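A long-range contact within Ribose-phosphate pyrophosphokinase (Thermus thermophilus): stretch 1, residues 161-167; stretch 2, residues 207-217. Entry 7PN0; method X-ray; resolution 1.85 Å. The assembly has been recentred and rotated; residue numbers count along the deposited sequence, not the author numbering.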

# COMPACT_ATOMS: atom_id res chain seq x y z
N GLU A 161 -46.65 14.91 28.13
CA GLU A 161 -46.98 15.19 29.56
C GLU A 161 -46.95 13.89 30.37
O GLU A 161 -46.80 13.97 31.59
CB GLU A 161 -48.37 15.80 29.80
CG GLU A 161 -48.90 16.73 28.72
CD GLU A 161 -47.94 17.79 28.21
OE1 GLU A 161 -48.09 18.22 27.03
OE2 GLU A 161 -47.03 18.19 28.99
N ASN A 162 -47.12 12.74 29.71
CA ASN A 162 -47.33 11.42 30.38
C ASN A 162 -46.45 10.34 29.74
O ASN A 162 -46.83 9.14 29.78
CB ASN A 162 -48.82 11.06 30.31
CG ASN A 162 -49.17 9.78 31.04
OD1 ASN A 162 -50.03 9.02 30.59
ND2 ASN A 162 -48.51 9.53 32.16
N ALA A 163 -45.28 10.74 29.22
CA ALA A 163 -44.38 9.84 28.45
C ALA A 163 -43.14 9.51 29.29
O ALA A 163 -42.73 10.34 30.15
CB ALA A 163 -44.00 10.49 27.15
N VAL A 164 -42.55 8.34 29.02
CA VAL A 164 -41.24 7.94 29.60
C VAL A 164 -40.46 7.19 28.52
O VAL A 164 -41.04 6.40 27.79
CB VAL A 164 -41.48 7.08 30.85
CG1 VAL A 164 -42.31 5.86 30.53
CG2 VAL A 164 -40.17 6.69 31.54
N VAL A 165 -39.16 7.42 28.44
CA VAL A 165 -38.28 6.64 27.54
C VAL A 165 -37.78 5.41 28.32
O VAL A 165 -37.27 5.56 29.44
CB VAL A 165 -37.14 7.53 26.98
CG1 VAL A 165 -36.22 6.75 26.06
CG2 VAL A 165 -37.69 8.74 26.26
N VAL A 166 -37.89 4.22 27.74
CA VAL A 166 -37.51 2.97 28.43
C VAL A 166 -36.38 2.33 27.63
O VAL A 166 -36.58 2.11 26.42
CB VAL A 166 -38.70 2.02 28.54
CG1 VAL A 166 -38.31 0.73 29.25
CG2 VAL A 166 -39.89 2.70 29.21
N ALA A 167 -35.28 1.99 28.30
CA ALA A 167 -34.27 1.06 27.74
C ALA A 167 -34.60 -0.36 28.20
O ALA A 167 -34.72 -0.58 29.40
CB ALA A 167 -32.90 1.46 28.18
N GLY A 207 -37.25 3.44 37.53
CA GLY A 207 -38.18 4.46 37.01
C GLY A 207 -39.61 3.94 37.05
O GLY A 207 -39.84 2.80 37.51
N GLU A 208 -40.55 4.75 36.57
CA GLU A 208 -41.99 4.43 36.57
C GLU A 208 -42.51 4.34 35.13
O GLU A 208 -42.21 5.26 34.34
CB GLU A 208 -42.73 5.49 37.38
CG GLU A 208 -42.71 5.21 38.87
CD GLU A 208 -42.23 6.38 39.72
OE1 GLU A 208 -41.19 6.98 39.36
OE2 GLU A 208 -42.89 6.69 40.74
N VAL A 209 -43.29 3.31 34.82
CA VAL A 209 -44.02 3.25 33.52
C VAL A 209 -45.53 3.08 33.73
O VAL A 209 -46.26 3.19 32.73
CB VAL A 209 -43.45 2.12 32.65
CG1 VAL A 209 -41.95 2.31 32.44
CG2 VAL A 209 -43.76 0.75 33.23
N GLU A 210 -46.00 2.81 34.95
CA GLU A 210 -47.42 2.41 35.12
C GLU A 210 -48.30 3.58 34.64
O GLU A 210 -48.10 4.69 35.14
CB GLU A 210 -47.75 2.02 36.56
CG GLU A 210 -49.13 1.40 36.66
CD GLU A 210 -49.60 1.14 38.08
OE1 GLU A 210 -50.80 0.85 38.25
OE2 GLU A 210 -48.77 1.24 39.00
N GLY A 211 -49.21 3.30 33.69
CA GLY A 211 -50.16 4.27 33.10
C GLY A 211 -49.48 5.31 32.22
O GLY A 211 -50.13 6.34 31.85
N LYS A 212 -48.21 5.08 31.86
CA LYS A 212 -47.44 6.09 31.08
C LYS A 212 -47.38 5.61 29.62
O LYS A 212 -47.56 4.41 29.35
CB LYS A 212 -46.05 6.34 31.67
CG LYS A 212 -46.04 6.66 33.17
CD LYS A 212 -45.76 8.11 33.49
CE LYS A 212 -44.29 8.42 33.64
NZ LYS A 212 -44.06 9.64 34.45
N THR A 213 -47.16 6.56 28.72
CA THR A 213 -46.85 6.29 27.30
C THR A 213 -45.35 6.01 27.25
O THR A 213 -44.58 6.93 27.46
CB THR A 213 -47.25 7.47 26.41
OG1 THR A 213 -48.67 7.52 26.54
CG2 THR A 213 -46.86 7.27 24.95
N ALA A 214 -44.98 4.75 27.10
CA ALA A 214 -43.56 4.33 27.05
C ALA A 214 -43.06 4.49 25.60
O ALA A 214 -43.73 4.02 24.65
CB ALA A 214 -43.44 2.92 27.53
N LEU A 215 -41.88 5.09 25.46
CA LEU A 215 -41.18 5.25 24.17
C LEU A 215 -39.95 4.32 24.17
O LEU A 215 -39.17 4.39 25.13
CB LEU A 215 -40.76 6.71 24.02
CG LEU A 215 -41.85 7.75 24.26
CD1 LEU A 215 -41.33 9.12 23.90
CD2 LEU A 215 -43.11 7.41 23.47
N ILE A 216 -39.77 3.49 23.14
CA ILE A 216 -38.50 2.71 22.99
C ILE A 216 -37.82 3.09 21.69
O ILE A 216 -38.50 3.38 20.66
CB ILE A 216 -38.72 1.21 23.16
CG1 ILE A 216 -39.51 0.59 22.01
CG2 ILE A 216 -39.35 0.94 24.53
CD1 ILE A 216 -39.81 -0.88 22.16
N VAL A 217 -36.49 3.07 21.69
CA VAL A 217 -35.73 3.49 20.48
C VAL A 217 -34.60 2.49 20.31
O VAL A 217 -34.01 2.06 21.35
CB VAL A 217 -35.28 4.95 20.57
CG1 VAL A 217 -34.39 5.22 21.79
CG2 VAL A 217 -34.62 5.42 19.28
O HOH W 1 -35.14 2.15 24.02

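Residues 163-167 and 213-217 lie side by side as neighbouring parallel strands of a sheet, their axes approaching to 4.6 Å and their N-to-C directions diverging by 39°. The register pairs Ala163 with Thr213, Val164 with Ala214, and Val165 with Leu215. As is usual for parallel strands, Thr213, Val164 and Leu215 each bond two residues of the partner rather than a single one opposite, while Asn162 and Val166, at the ends of the ladder, each bond one. Thr213 N donates to Asn162 O (2.8 Å), and Val164 N returns a bond to Thr213 O (2.9 Å). Leu215 N then donates to Val164 O (2.8 Å), and Val166 N to Leu215 O (2.9 Å). All four are nearly straight, with angles at hydrogen of 155° to 168°. Three of the carbonyls, Thr213 O, Val164 O and Leu215 O, also receive CA-H...O contacts, the shortest from Ala163 CA to Thr213 O at 3.1 Å. Where the ladder ends, water 1 continues the link: its oxygen lies 2.8 Å from Val166 O and accepts a hydrogen bond from Val217 N at 2.8 Å, spanning a gap that the two backbones do not close directly.

The second strand is preceded by a type II turn from Val209 to Lys212, closed by Lys212 N donating to Val209 O at 2.9 Å. Gly211 takes a positive phi of 69°, a conformation that glycine adopts readily because it has no CB.

Side chains alternate between the two faces of the sheet. Ala163, Val165, Thr213 and Leu215 share one face. There the small Ala163 CB lies 4.4 Å from Leu215 CD1, while Val165 CG2 lies 4.3 Å from Leu215 CB, so the leucine meets both Ala163 and Val165. Thr213 is beta-branched, which suits an extended backbone, and its buried OG1 is hydrogen-bonded elsewhere in the structure.

Val164 and Ala214 occupy the other face. Val164 CG1 packs 4.0 Å from Val209 CG1 and 4.3 Å from Ala214 CB, and it also lies 3.9 Å from Lys212 CB, the aliphatic base of a charged side chain. Val166 CG2 is 3.9 Å from both Val209 CG1 and Ala214 CB. Val164 and Val166 thus both meet Val209, the first residue of the turn, and the short Ala214 side chain makes close contact with both. Farther along, Val166 CB approaches Ile216 CG2 at 4.2 Å. Valine and isoleucine are at home here: branching at CB favours strand geometry, and their compact hydrocarbon surfaces are buried from solvent. The valine-rich first strand therefore combines regular backbone bonding with apolar packing.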